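Local structure of C-glycoside 3-oxidase (Microbacterium trichothecenolyticum, 7DVE) at residues V12-S17 and F267-A272; T36-E41 and T230-S235. The protein catalyses the FAD-dependent oxidation of the C3 hydroxyl of the sugar in C-glycosides such as isoorientin and mangiferin, passing the electrons to oxygen. All coordinates share one frame; numbering follows the deposited sequence.

In the fold
Contacts 1 and 2 belong to one parallel sheet, the FAD-binding sheet of this GMC oxidoreductase. Strands 12-15 and 37-40 are neighbours in it, joined by backbone hydrogen bonds between Ile14 and both Ala38 and Phe40. Contact 1 pairs the central strand 12-15 with 267-270 and is largely buried and apolar, mostly valines with an isoleucine and small residues. Contact 2 lies at the edge of the sheet, where 229-232 is an outermost strand within the chain, and is only partly buried. Its side chains are larger, and it adds an acid that holds the ribose. Both pairs end at FAD: contact 1 meets its adenosine by close packing, contact 2 by hydrogen bonds from the ribose to that acid, which is probably ionised.

Contact 1 (V12-S17 and F267-A272); sequences VAIVGS and FVVVAA. With FAD (flavin-adenine dinucleotide), chain C.
Val12 and Phe267 meet at the start of this parallel strand pair. CG2 of Val12 lies 3.8 Å from CB of Phe267, while its CG1 leans toward CG2 of Val269 at 4.1 Å. The Val12 side chain has CG1 anti to the backbone N (chi1 -177°), which puts CG2 beside Phe267 and CG1 between Phe267 and Val269. An alanine here would lack both methyls, and would probably leave a gap beside Phe267 and Val269. Ile14 and Val269 follow on the same face, running alongside each other. On the other face, CG1 of Val15 is pressed against CA of Val270 at 3.4 Å. That methyl sits between the backbone N and the carbonyl carbon (chi1 47°), and CG2 of Val15 is turned to the adenine, 3.5 Å from FAD N1A. Four backbone hydrogen bonds tie the strands: Ala13 N to Phe267 O (2.9 Å), Val269 N to Ala13 O, Val15 N to Val269 O and Ala271 N to Val15 O. Gly16 has backbone angles that call for glycine; its CA packs on Ala271 O and comes 3.3 Å from FAD O4B. CB of Ala272 touches the adenine at FAD N7A, 3.4 Å away. Further out, helix 19-31 covers the Val12 and Ile14 face, and helix 276-283 covers Val15 and Val270. Gly16 opens a GxGxxG sequence, consistent with the dinucleotide-binding turn of a Rossmann-type fold.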
ATOM      1  N   VAL A  12     -21.459   8.484   6.495  1.00 77.65           N
ATOM      2  CA  VAL A  12     -20.010   8.369   6.391  1.00 74.48           C
ATOM      3  C   VAL A  12     -19.588   8.708   4.968  1.00 75.94           C
ATOM      4  O   VAL A  12     -20.115   8.137   3.999  1.00 75.97           O
ATOM      5  CB  VAL A  12     -19.509   6.964   6.781  1.00 73.32           C
ATOM      6  CG1 VAL A  12     -17.981   6.919   6.739  1.00 69.56           C
ATOM      7  CG2 VAL A  12     -20.005   6.581   8.161  1.00 72.67           C
ATOM      8  N   ALA A  13     -18.628   9.623   4.846  1.00 71.25           N
ATOM      9  CA  ALA A  13     -17.993   9.932   3.573  1.00 71.03           C
ATOM     10  C   ALA A  13     -16.536   9.494   3.621  1.00 67.74           C
ATOM     11  O   ALA A  13     -15.828   9.784   4.587  1.00 68.44           O
ATOM     12  CB  ALA A  13     -18.088  11.421   3.250  1.00 70.89           C
ATOM     13  N   ILE A  14     -16.105   8.798   2.578  1.00 66.90           N
ATOM     14  CA  ILE A  14     -14.768   8.240   2.459  1.00 65.13           C
ATOM     15  C   ILE A  14     -14.153   8.844   1.213  1.00 65.88           C
ATOM     16  O   ILE A  14     -14.772   8.815   0.147  1.00 66.03           O
ATOM     17  CB  ILE A  14     -14.802   6.702   2.341  1.00 64.89           C
ATOM     18  CG1 ILE A  14     -15.474   6.053   3.568  1.00 64.37           C
ATOM     19  CG2 ILE A  14     -13.412   6.151   2.110  1.00 60.71           C
ATOM     20  CD1 ILE A  14     -16.083   4.707   3.269  1.00 62.82           C
ATOM     21  N   VAL A  15     -12.962   9.419   1.348  1.00 62.52           N
ATOM     22  CA  VAL A  15     -12.178   9.857   0.201  1.00 60.44           C
ATOM     23  C   VAL A  15     -11.059   8.843  -0.005  1.00 59.97           C
ATOM     24  O   VAL A  15     -10.367   8.462   0.946  1.00 61.37           O
ATOM     25  CB  VAL A  15     -11.682  11.311   0.391  1.00 64.72           C
ATOM     26  CG1 VAL A  15     -11.096  11.512   1.745  1.00 62.10           C
ATOM     27  CG2 VAL A  15     -10.665  11.740  -0.689  1.00 62.78           C
ATOM     28  N   GLY A  16     -10.955   8.314  -1.219  1.00 58.77           N
ATOM     29  CA  GLY A  16      -9.987   7.274  -1.483  1.00 56.98           C
ATOM     30  C   GLY A  16     -10.594   5.896  -1.638  1.00 59.56           C
ATOM     31  O   GLY A  16     -11.421   5.480  -0.817  1.00 61.13           O
ATOM     32  N   SER A  17     -10.183   5.156  -2.672  1.00 57.68           N
ATOM     33  CA  SER A  17     -10.825   3.881  -2.960  1.00 57.58           C
ATOM     34  C   SER A  17      -9.823   2.731  -3.041  1.00 56.04           C
ATOM     35  O   SER A  17     -10.127   1.697  -3.629  1.00 54.59           O
ATOM     36  CB  SER A  17     -11.636   3.978  -4.247  1.00 54.89           C
ATOM     37  OG  SER A  17     -10.790   3.845  -5.368  1.00 57.00           O
ATOM     38  N   PHE A 267     -19.313  11.610   9.683  1.00 77.86           N
ATOM     39  CA  PHE A 267     -18.021  10.942   9.700  1.00 75.33           C
ATOM     40  C   PHE A 267     -17.323  11.180   8.370  1.00 72.52           C
ATOM     41  O   PHE A 267     -17.946  11.094   7.307  1.00 73.61           O
ATOM     42  CB  PHE A 267     -18.167   9.438   9.963  1.00 75.29           C
ATOM     43  CG  PHE A 267     -18.798   9.119  11.284  1.00 74.68           C
ATOM     44  CD1 PHE A 267     -20.170   9.009  11.403  1.00 75.14           C
ATOM     45  CD2 PHE A 267     -18.016   8.948  12.412  1.00 75.34           C
ATOM     46  CE1 PHE A 267     -20.753   8.731  12.627  1.00 78.72           C
ATOM     47  CE2 PHE A 267     -18.591   8.671  13.641  1.00 75.71           C
ATOM     48  CZ  PHE A 267     -19.961   8.557  13.745  1.00 80.17           C
ATOM     49  N   VAL A 268     -16.038  11.511   8.437  1.00 70.55           N
ATOM     50  CA  VAL A 268     -15.207  11.675   7.249  1.00 69.12           C
ATOM     51  C   VAL A 268     -13.959  10.831   7.434  1.00 65.93           C
ATOM     52  O   VAL A 268     -13.244  10.984   8.429  1.00 67.14           O
ATOM     53  CB  VAL A 268     -14.839  13.145   6.986  1.00 69.54           C
ATOM     54  CG1 VAL A 268     -13.906  13.249   5.761  1.00 66.95           C
ATOM     55  CG2 VAL A 268     -16.096  13.950   6.764  1.00 70.52           C
ATOM     56  N   VAL A 269     -13.721   9.914   6.509  1.00 63.83           N
ATOM     57  CA  VAL A 269     -12.544   9.062   6.530  1.00 62.19           C
ATOM     58  C   VAL A 269     -11.720   9.459   5.323  1.00 60.80           C
ATOM     59  O   VAL A 269     -12.225   9.440   4.192  1.00 62.68           O
ATOM     60  CB  VAL A 269     -12.919   7.568   6.503  1.00 65.34           C
ATOM     61  CG1 VAL A 269     -11.673   6.672   6.661  1.00 61.79           C
ATOM     62  CG2 VAL A 269     -13.962   7.250   7.577  1.00 61.85           C
ATOM     63  N   VAL A 270     -10.488   9.893   5.560  1.00 62.22           N
ATOM     64  CA  VAL A 270      -9.578  10.256   4.481  1.00 60.61           C
ATOM     65  C   VAL A 270      -8.564   9.129   4.355  1.00 58.08           C
ATOM     66  O   VAL A 270      -7.758   8.895   5.259  1.00 56.17           O
ATOM     67  CB  VAL A 270      -8.893  11.615   4.707  1.00 58.71           C
ATOM     68  CG1 VAL A 270      -8.014  11.941   3.524  1.00 56.32           C
ATOM     69  CG2 VAL A 270      -9.924  12.722   4.894  1.00 60.26           C
ATOM     70  N   ALA A 271      -8.631   8.418   3.235  1.00 57.04           N
ATOM     71  CA  ALA A 271      -7.722   7.331   2.917  1.00 56.37           C
ATOM     72  C   ALA A 271      -7.155   7.632   1.534  1.00 56.81           C
ATOM     73  O   ALA A 271      -7.405   6.929   0.552  1.00 57.93           O
ATOM     74  CB  ALA A 271      -8.437   5.980   2.965  1.00 56.13           C
ATOM     75  N   ALA A 272      -6.397   8.718   1.453  1.00 56.51           N
ATOM     76  CA  ALA A 272      -5.962   9.256   0.174  1.00 55.50           C
ATOM     77  C   ALA A 272      -4.490   8.972  -0.120  1.00 54.44           C
ATOM     78  O   ALA A 272      -3.913   9.615  -0.998  1.00 55.18           O
ATOM     79  CB  ALA A 272      -6.250  10.755   0.136  1.00 56.54           C
TER
HETATM   80  PA  FAD C 801      -3.879   4.033  -2.306  1.00 52.71           P
HETATM   81  O1A FAD C 801      -2.973   5.028  -2.929  1.00 53.98           O
HETATM   82  O2A FAD C 801      -3.711   2.601  -2.643  1.00 51.84           O
HETATM   83  O5B FAD C 801      -5.341   4.584  -2.706  1.00 55.82           O
HETATM   84  C5B FAD C 801      -5.691   5.932  -2.380  1.00 52.77           C
HETATM   85  C4B FAD C 801      -6.726   6.442  -3.350  1.00 54.23           C
HETATM   86  O4B FAD C 801      -7.062   7.784  -2.888  1.00 55.29           O
HETATM   87  C3B FAD C 801      -6.125   6.627  -4.758  1.00 56.76           C
HETATM   88  O3B FAD C 801      -6.975   5.946  -5.702  1.00 55.53           O
HETATM   89  C2B FAD C 801      -6.224   8.150  -4.935  1.00 54.00           C
HETATM   90  O2B FAD C 801      -6.538   8.511  -6.283  1.00 53.14           O
HETATM   91  C1B FAD C 801      -7.405   8.512  -4.058  1.00 56.53           C
HETATM   92  N9A FAD C 801      -7.395   9.982  -3.721  1.00 58.82           N
HETATM   93  C8A FAD C 801      -6.303  10.581  -3.217  1.00 57.00           C
HETATM   94  N7A FAD C 801      -6.587  11.871  -3.009  1.00 58.51           N
HETATM   95  C5A FAD C 801      -7.849  12.086  -3.387  1.00 61.01           C
HETATM   96  C6A FAD C 801      -8.602  13.194  -3.362  1.00 63.10           C
HETATM   97  N6A FAD C 801      -8.014  14.296  -2.897  1.00 63.88           N
HETATM   98  N1A FAD C 801      -9.884  13.206  -3.778  1.00 63.15           N
HETATM   99  C2A FAD C 801     -10.429  12.010  -4.249  1.00 63.43           C
HETATM  100  N3A FAD C 801      -9.625  10.854  -4.254  1.00 60.31           N
HETATM  101  C4A FAD C 801      -8.354  10.916  -3.823  1.00 60.47           C
HETATM  102  N1  FAD C 801       2.117  -3.032  -0.948  1.00 46.90           N
HETATM  103  C2  FAD C 801       2.225  -4.156  -0.148  1.00 48.94           C
HETATM  104  O2  FAD C 801       1.804  -4.086   1.000  1.00 47.44           O
HETATM  105  N3  FAD C 801       2.816  -5.327  -0.649  1.00 49.43           N
HETATM  106  C4  FAD C 801       3.257  -5.377  -1.991  1.00 46.34           C
HETATM  107  O4  FAD C 801       3.754  -6.420  -2.427  1.00 44.99           O
HETATM  108  C4X FAD C 801       3.140  -4.238  -2.780  1.00 47.60           C
HETATM  109  N5  FAD C 801       3.594  -4.196  -4.057  1.00 48.00           N
HETATM  110  C5X FAD C 801       3.332  -3.106  -4.833  1.00 47.91           C
HETATM  111  C6  FAD C 801       3.668  -3.095  -6.201  1.00 46.89           C
HETATM  112  C7  FAD C 801       3.361  -2.021  -7.029  1.00 47.81           C
HETATM  113  C7M FAD C 801       3.737  -2.047  -8.532  1.00 47.59           C
HETATM  114  C8  FAD C 801       2.707  -0.912  -6.490  1.00 47.10           C
HETATM  115  C8M FAD C 801       2.365   0.287  -7.395  1.00 46.92           C
HETATM  116  C9  FAD C 801       2.376  -0.906  -5.128  1.00 48.01           C
HETATM  117  C9A FAD C 801       2.689  -1.993  -4.290  1.00 46.91           C
HETATM  118  N10 FAD C 801       2.387  -1.984  -2.971  1.00 48.35           N
HETATM  119  C10 FAD C 801       2.563  -3.085  -2.238  1.00 47.89           C
HETATM  120  C1' FAD C 801       1.825  -0.791  -2.278  1.00 47.91           C
HETATM  121  C2' FAD C 801       0.300  -0.792  -2.108  1.00 49.69           C
HETATM  122  O2' FAD C 801      -0.300  -0.669  -3.409  1.00 49.02           O
HETATM  123  C3' FAD C 801      -0.143   0.361  -1.146  1.00 48.66           C
HETATM  124  O3' FAD C 801       0.450   0.170   0.147  1.00 49.14           O
HETATM  125  C4' FAD C 801      -1.656   0.352  -0.926  1.00 50.60           C
HETATM  126  O4' FAD C 801      -2.319   0.475  -2.176  1.00 49.37           O
HETATM  127  C5' FAD C 801      -2.077   1.538  -0.017  1.00 52.64           C
HETATM  128  O5' FAD C 801      -3.513   1.663   0.012  1.00 52.08           O
HETATM  129  P   FAD C 801      -4.287   3.042   0.359  1.00 53.84           P
HETATM  130  O1P FAD C 801      -5.746   2.949   0.080  1.00 54.13           O
HETATM  131  O2P FAD C 801      -3.831   3.409   1.716  1.00 54.87           O
HETATM  132  O3P FAD C 801      -3.825   4.170  -0.706  1.00 54.12           O

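Contact 2 (T36-E41 and T230-S235); sequences TIAMFE and TLFDES. With FAD (flavin-adenine dinucleotide), chain C.
Phe40 and Phe232 run alongside each other on one face of the strand pair, with CE1 of Phe40 3.5 Å from CD1 of Phe232. Their planes are within 15° of parallel but offset, with little overlap. Both place CG anti to the carbonyl carbon (chi1 -52° and -57°), which swings the two rings the same way. CB of Ala38 comes to the edge of the Phe232 ring, and CB of Ser235 to that of Phe40. Backbone hydrogen bonds join the strands from Ile37 to Glu41, and the one from Phe232 N to Met39 O is 2.8 Å and nearly straight. Strand 37-40 is the tightly packed side: Met39 is buried, and so is Phe40, against Val250 and Val252. The outer strand is looser, with Thr230, Leu231, Phe232 and Asp233 partly exposed. SD of Met39 lies 3.8 Å from CD1 of Leu231, and Asp233 bonds to Thr45. Beyond the strand the chain turns back, and Ser235 N reaches Glu41 O at 2.8 Å from above the carbonyl plane. The Glu41 carboxylate grips the FAD ribose with both oxygens. FAD O3B donates to Glu41 OE1 at 2.5 Å and FAD O2B to Glu41 OE2 at 2.7 Å. Ser17 OG bonds to OE1 and Gly43 N to OE2, which would fix the carboxylate's rotation. Four bonds to two oxygens are likely to favour the ionised acid, an acceptor suited to the ribose diol.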
ATOM      1  N   THR A  36     -25.684   5.131   5.611  1.00 81.67           N
ATOM      2  CA  THR A  36     -25.380   5.514   4.240  1.00 79.63           C
ATOM      3  C   THR A  36     -23.916   5.909   4.125  1.00 79.20           C
ATOM      4  O   THR A  36     -23.359   6.544   5.027  1.00 79.00           O
ATOM      5  CB  THR A  36     -26.272   6.660   3.785  1.00 81.43           C
ATOM      6  OG1 THR A  36     -26.197   7.739   4.734  1.00 83.20           O
ATOM      7  CG2 THR A  36     -27.707   6.174   3.683  1.00 80.57           C
ATOM      8  N   ILE A  37     -23.291   5.513   3.013  1.00 76.39           N
ATOM      9  CA  ILE A  37     -21.851   5.625   2.823  1.00 74.57           C
ATOM     10  C   ILE A  37     -21.590   6.132   1.408  1.00 75.29           C
ATOM     11  O   ILE A  37     -22.044   5.525   0.430  1.00 75.92           O
ATOM     12  CB  ILE A  37     -21.138   4.277   3.034  1.00 76.35           C
ATOM     13  CG1 ILE A  37     -21.471   3.690   4.410  1.00 77.47           C
ATOM     14  CG2 ILE A  37     -19.626   4.434   2.836  1.00 71.62           C
ATOM     15  CD1 ILE A  37     -21.195   2.196   4.524  1.00 71.63           C
ATOM     16  N   ALA A  38     -20.849   7.226   1.288  1.00 73.40           N
ATOM     17  CA  ALA A  38     -20.430   7.716  -0.019  1.00 71.84           C
ATOM     18  C   ALA A  38     -18.911   7.666  -0.105  1.00 68.82           C
ATOM     19  O   ALA A  38     -18.222   8.108   0.817  1.00 71.00           O
ATOM     20  CB  ALA A  38     -20.941   9.138  -0.274  1.00 70.39           C
ATOM     21  N   MET A  39     -18.393   7.131  -1.201  1.00 68.07           N
ATOM     22  CA  MET A  39     -16.957   7.041  -1.429  1.00 67.07           C
ATOM     23  C   MET A  39     -16.627   7.874  -2.655  1.00 66.48           C
ATOM     24  O   MET A  39     -17.275   7.720  -3.692  1.00 66.62           O
ATOM     25  CB  MET A  39     -16.511   5.591  -1.626  1.00 64.58           C
ATOM     26  CG  MET A  39     -15.029   5.423  -1.911  1.00 62.89           C
ATOM     27  SD  MET A  39     -14.556   3.685  -2.215  1.00 62.75           S
ATOM     28  CE  MET A  39     -14.032   3.171  -0.583  1.00 61.99           C
ATOM     29  N   PHE A  40     -15.649   8.772  -2.515  1.00 64.85           N
ATOM     30  CA  PHE A  40     -15.216   9.678  -3.564  1.00 65.25           C
ATOM     31  C   PHE A  40     -13.773   9.359  -3.935  1.00 65.08           C
ATOM     32  O   PHE A  40     -12.904   9.286  -3.059  1.00 65.35           O
ATOM     33  CB  PHE A  40     -15.374  11.133  -3.119  1.00 65.44           C
ATOM     34  CG  PHE A  40     -16.750  11.445  -2.606  1.00 67.46           C
ATOM     35  CD1 PHE A  40     -17.792  11.695  -3.488  1.00 68.93           C
ATOM     36  CD2 PHE A  40     -17.011  11.457  -1.245  1.00 66.44           C
ATOM     37  CE1 PHE A  40     -19.070  11.963  -3.027  1.00 70.52           C
ATOM     38  CE2 PHE A  40     -18.281  11.720  -0.776  1.00 69.45           C
ATOM     39  CZ  PHE A  40     -19.317  11.975  -1.671  1.00 71.47           C
ATOM     40  N   GLU A  41     -13.541   9.149  -5.229  1.00 62.80           N
ATOM     41  CA  GLU A  41     -12.247   8.789  -5.789  1.00 62.55           C
ATOM     42  C   GLU A  41     -11.995   9.660  -7.013  1.00 63.57           C
ATOM     43  O   GLU A  41     -12.834   9.705  -7.918  1.00 64.77           O
ATOM     44  CB  GLU A  41     -12.210   7.301  -6.182  1.00 59.93           C
ATOM     45  CG  GLU A  41     -11.184   6.979  -7.242  1.00 57.10           C
ATOM     46  CD  GLU A  41      -9.774   7.059  -6.714  1.00 57.29           C
ATOM     47  OE1 GLU A  41      -9.479   6.406  -5.700  1.00 55.73           O
ATOM     48  OE2 GLU A  41      -8.958   7.788  -7.313  1.00 59.55           O
ATOM     49  N   THR A 230     -22.393   4.054  -2.109  1.00 70.89           N
ATOM     50  CA  THR A 230     -22.238   4.592  -3.458  1.00 70.43           C
ATOM     51  C   THR A 230     -20.788   4.984  -3.692  1.00 69.87           C
ATOM     52  O   THR A 230     -20.114   5.469  -2.778  1.00 69.47           O
ATOM     53  CB  THR A 230     -23.134   5.810  -3.701  1.00 71.26           C
ATOM     54  OG1 THR A 230     -24.435   5.545  -3.173  1.00 73.64           O
ATOM     55  CG2 THR A 230     -23.255   6.100  -5.192  1.00 70.59           C
ATOM     56  N   LEU A 231     -20.320   4.766  -4.918  1.00 68.82           N
ATOM     57  CA  LEU A 231     -18.949   5.053  -5.316  1.00 68.44           C
ATOM     58  C   LEU A 231     -18.979   6.042  -6.471  1.00 69.02           C
ATOM     59  O   LEU A 231     -19.466   5.712  -7.559  1.00 67.27           O
ATOM     60  CB  LEU A 231     -18.204   3.786  -5.743  1.00 68.48           C
ATOM     61  CG  LEU A 231     -16.672   3.892  -5.753  1.00 66.00           C
ATOM     62  CD1 LEU A 231     -16.019   2.526  -5.513  1.00 65.76           C
ATOM     63  CD2 LEU A 231     -16.183   4.504  -7.038  1.00 65.18           C
ATOM     64  N   PHE A 232     -18.431   7.231  -6.237  1.00 68.02           N
ATOM     65  CA  PHE A 232     -18.278   8.271  -7.241  1.00 69.47           C
ATOM     66  C   PHE A 232     -16.808   8.299  -7.638  1.00 68.90           C
ATOM     67  O   PHE A 232     -15.970   8.786  -6.871  1.00 65.80           O
ATOM     68  CB  PHE A 232     -18.719   9.622  -6.693  1.00 69.82           C
ATOM     69  CG  PHE A 232     -20.127   9.632  -6.197  1.00 72.88           C
ATOM     70  CD1 PHE A 232     -20.413   9.312  -4.880  1.00 72.72           C
ATOM     71  CD2 PHE A 232     -21.173   9.938  -7.054  1.00 75.72           C
ATOM     72  CE1 PHE A 232     -21.717   9.315  -4.417  1.00 74.53           C
ATOM     73  CE2 PHE A 232     -22.482   9.937  -6.601  1.00 79.32           C
ATOM     74  CZ  PHE A 232     -22.753   9.622  -5.281  1.00 78.86           C
ATOM     75  N   ASP A 233     -16.500   7.759  -8.820  1.00 66.86           N
ATOM     76  CA  ASP A 233     -15.183   7.957  -9.405  1.00 66.87           C
ATOM     77  C   ASP A 233     -15.091   9.366  -9.997  1.00 70.27           C
ATOM     78  O   ASP A 233     -16.075  10.115 -10.044  1.00 72.49           O
ATOM     79  CB  ASP A 233     -14.865   6.861 -10.444  1.00 67.08           C
ATOM     80  CG  ASP A 233     -15.701   6.951 -11.746  1.00 69.08           C
ATOM     81  OD1 ASP A 233     -16.421   7.949 -11.996  1.00 72.00           O
ATOM     82  OD2 ASP A 233     -15.628   5.974 -12.536  1.00 63.67           O
ATOM     83  N   GLU A 234     -13.886   9.730 -10.441  1.00 68.77           N
ATOM     84  CA  GLU A 234     -13.647  11.044 -11.026  1.00 70.93           C
ATOM     85  C   GLU A 234     -14.289  12.137 -10.165  1.00 72.70           C
ATOM     86  O   GLU A 234     -15.009  13.013 -10.644  1.00 78.18           O
ATOM     87  CB  GLU A 234     -14.147  11.090 -12.473  1.00 75.76           C
ATOM     88  CG  GLU A 234     -13.675   9.908 -13.320  1.00 75.73           C
ATOM     89  CD  GLU A 234     -13.922  10.108 -14.805  1.00 83.14           C
ATOM     90  OE1 GLU A 234     -13.449  11.115 -15.368  1.00 88.76           O
ATOM     91  OE2 GLU A 234     -14.601   9.258 -15.414  1.00 84.88           O
ATOM     92  N   SER A 235     -14.037  12.056  -8.862  1.00 70.27           N
ATOM     93  CA  SER A 235     -14.619  12.974  -7.887  1.00 71.52           C
ATOM     94  C   SER A 235     -13.511  13.421  -6.945  1.00 70.29           C
ATOM     95  O   SER A 235     -13.064  12.636  -6.098  1.00 68.75           O
ATOM     96  CB  SER A 235     -15.761  12.315  -7.122  1.00 67.73           C
ATOM     97  OG  SER A 235     -16.854  12.077  -7.991  1.00 72.50           O
TER
HETATM   98  PA  FAD C 801      -3.879   4.033  -2.306  1.00 52.71           P
HETATM   99  O1A FAD C 801      -2.973   5.028  -2.929  1.00 53.98           O
HETATM  100  O2A FAD C 801      -3.711   2.601  -2.643  1.00 51.84           O
HETATM  101  O5B FAD C 801      -5.341   4.584  -2.706  1.00 55.82           O
HETATM  102  C5B FAD C 801      -5.691   5.932  -2.380  1.00 52.77           C
HETATM  103  C4B FAD C 801      -6.726   6.442  -3.350  1.00 54.23           C
HETATM  104  O4B FAD C 801      -7.062   7.784  -2.888  1.00 55.29           O
HETATM  105  C3B FAD C 801      -6.125   6.627  -4.758  1.00 56.76           C
HETATM  106  O3B FAD C 801      -6.975   5.946  -5.702  1.00 55.53           O
HETATM  107  C2B FAD C 801      -6.224   8.150  -4.935  1.00 54.00           C
HETATM  108  O2B FAD C 801      -6.538   8.511  -6.283  1.00 53.14           O
HETATM  109  C1B FAD C 801      -7.405   8.512  -4.058  1.00 56.53           C
HETATM  110  N9A FAD C 801      -7.395   9.982  -3.721  1.00 58.82           N
HETATM  111  C8A FAD C 801      -6.303  10.581  -3.217  1.00 57.00           C
HETATM  112  N7A FAD C 801      -6.587  11.871  -3.009  1.00 58.51           N
HETATM  113  C5A FAD C 801      -7.849  12.086  -3.387  1.00 61.01           C
HETATM  114  C6A FAD C 801      -8.602  13.194  -3.362  1.00 63.10           C
HETATM  115  N6A FAD C 801      -8.014  14.296  -2.897  1.00 63.88           N
HETATM  116  N1A FAD C 801      -9.884  13.206  -3.778  1.00 63.15           N
HETATM  117  C2A FAD C 801     -10.429  12.010  -4.249  1.00 63.43           C
HETATM  118  N3A FAD C 801      -9.625  10.854  -4.254  1.00 60.31           N
HETATM  119  C4A FAD C 801      -8.354  10.916  -3.823  1.00 60.47           C
HETATM  120  N1  FAD C 801       2.117  -3.032  -0.948  1.00 46.90           N
HETATM  121  C2  FAD C 801       2.225  -4.156  -0.148  1.00 48.94           C
HETATM  122  O2  FAD C 801       1.804  -4.086   1.000  1.00 47.44           O
HETATM  123  N3  FAD C 801       2.816  -5.327  -0.649  1.00 49.43           N
HETATM  124  C4  FAD C 801       3.257  -5.377  -1.991  1.00 46.34           C
HETATM  125  O4  FAD C 801       3.754  -6.420  -2.427  1.00 44.99           O
HETATM  126  C4X FAD C 801       3.140  -4.238  -2.780  1.00 47.60           C
HETATM  127  N5  FAD C 801       3.594  -4.196  -4.057  1.00 48.00           N
HETATM  128  C5X FAD C 801       3.332  -3.106  -4.833  1.00 47.91           C
HETATM  129  C6  FAD C 801       3.668  -3.095  -6.201  1.00 46.89           C
HETATM  130  C7  FAD C 801       3.361  -2.021  -7.029  1.00 47.81           C
HETATM  131  C7M FAD C 801       3.737  -2.047  -8.532  1.00 47.59           C
HETATM  132  C8  FAD C 801       2.707  -0.912  -6.490  1.00 47.10           C
HETATM  133  C8M FAD C 801       2.365   0.287  -7.395  1.00 46.92           C
HETATM  134  C9  FAD C 801       2.376  -0.906  -5.128  1.00 48.01           C
HETATM  135  C9A FAD C 801       2.689  -1.993  -4.290  1.00 46.91           C
HETATM  136  N10 FAD C 801       2.387  -1.984  -2.971  1.00 48.35           N
HETATM  137  C10 FAD C 801       2.563  -3.085  -2.238  1.00 47.89           C
HETATM  138  C1' FAD C 801       1.825  -0.791  -2.278  1.00 47.91           C
HETATM  139  C2' FAD C 801       0.300  -0.792  -2.108  1.00 49.69           C
HETATM  140  O2' FAD C 801      -0.300  -0.669  -3.409  1.00 49.02           O
HETATM  141  C3' FAD C 801      -0.143   0.361  -1.146  1.00 48.66           C
HETATM  142  O3' FAD C 801       0.450   0.170   0.147  1.00 49.14           O
HETATM  143  C4' FAD C 801      -1.656   0.352  -0.926  1.00 50.60           C
HETATM  144  O4' FAD C 801      -2.319   0.475  -2.176  1.00 49.37           O
HETATM  145  C5' FAD C 801      -2.077   1.538  -0.017  1.00 52.64           C
HETATM  146  O5' FAD C 801      -3.513   1.663   0.012  1.00 52.08           O
HETATM  147  P   FAD C 801      -4.287   3.042   0.359  1.00 53.84           P
HETATM  148  O1P FAD C 801      -5.746   2.949   0.080  1.00 54.13           O
HETATM  149  O2P FAD C 801      -3.831   3.409   1.716  1.00 54.87           O
HETATM  150  O3P FAD C 801      -3.825   4.170  -0.706  1.00 54.12           O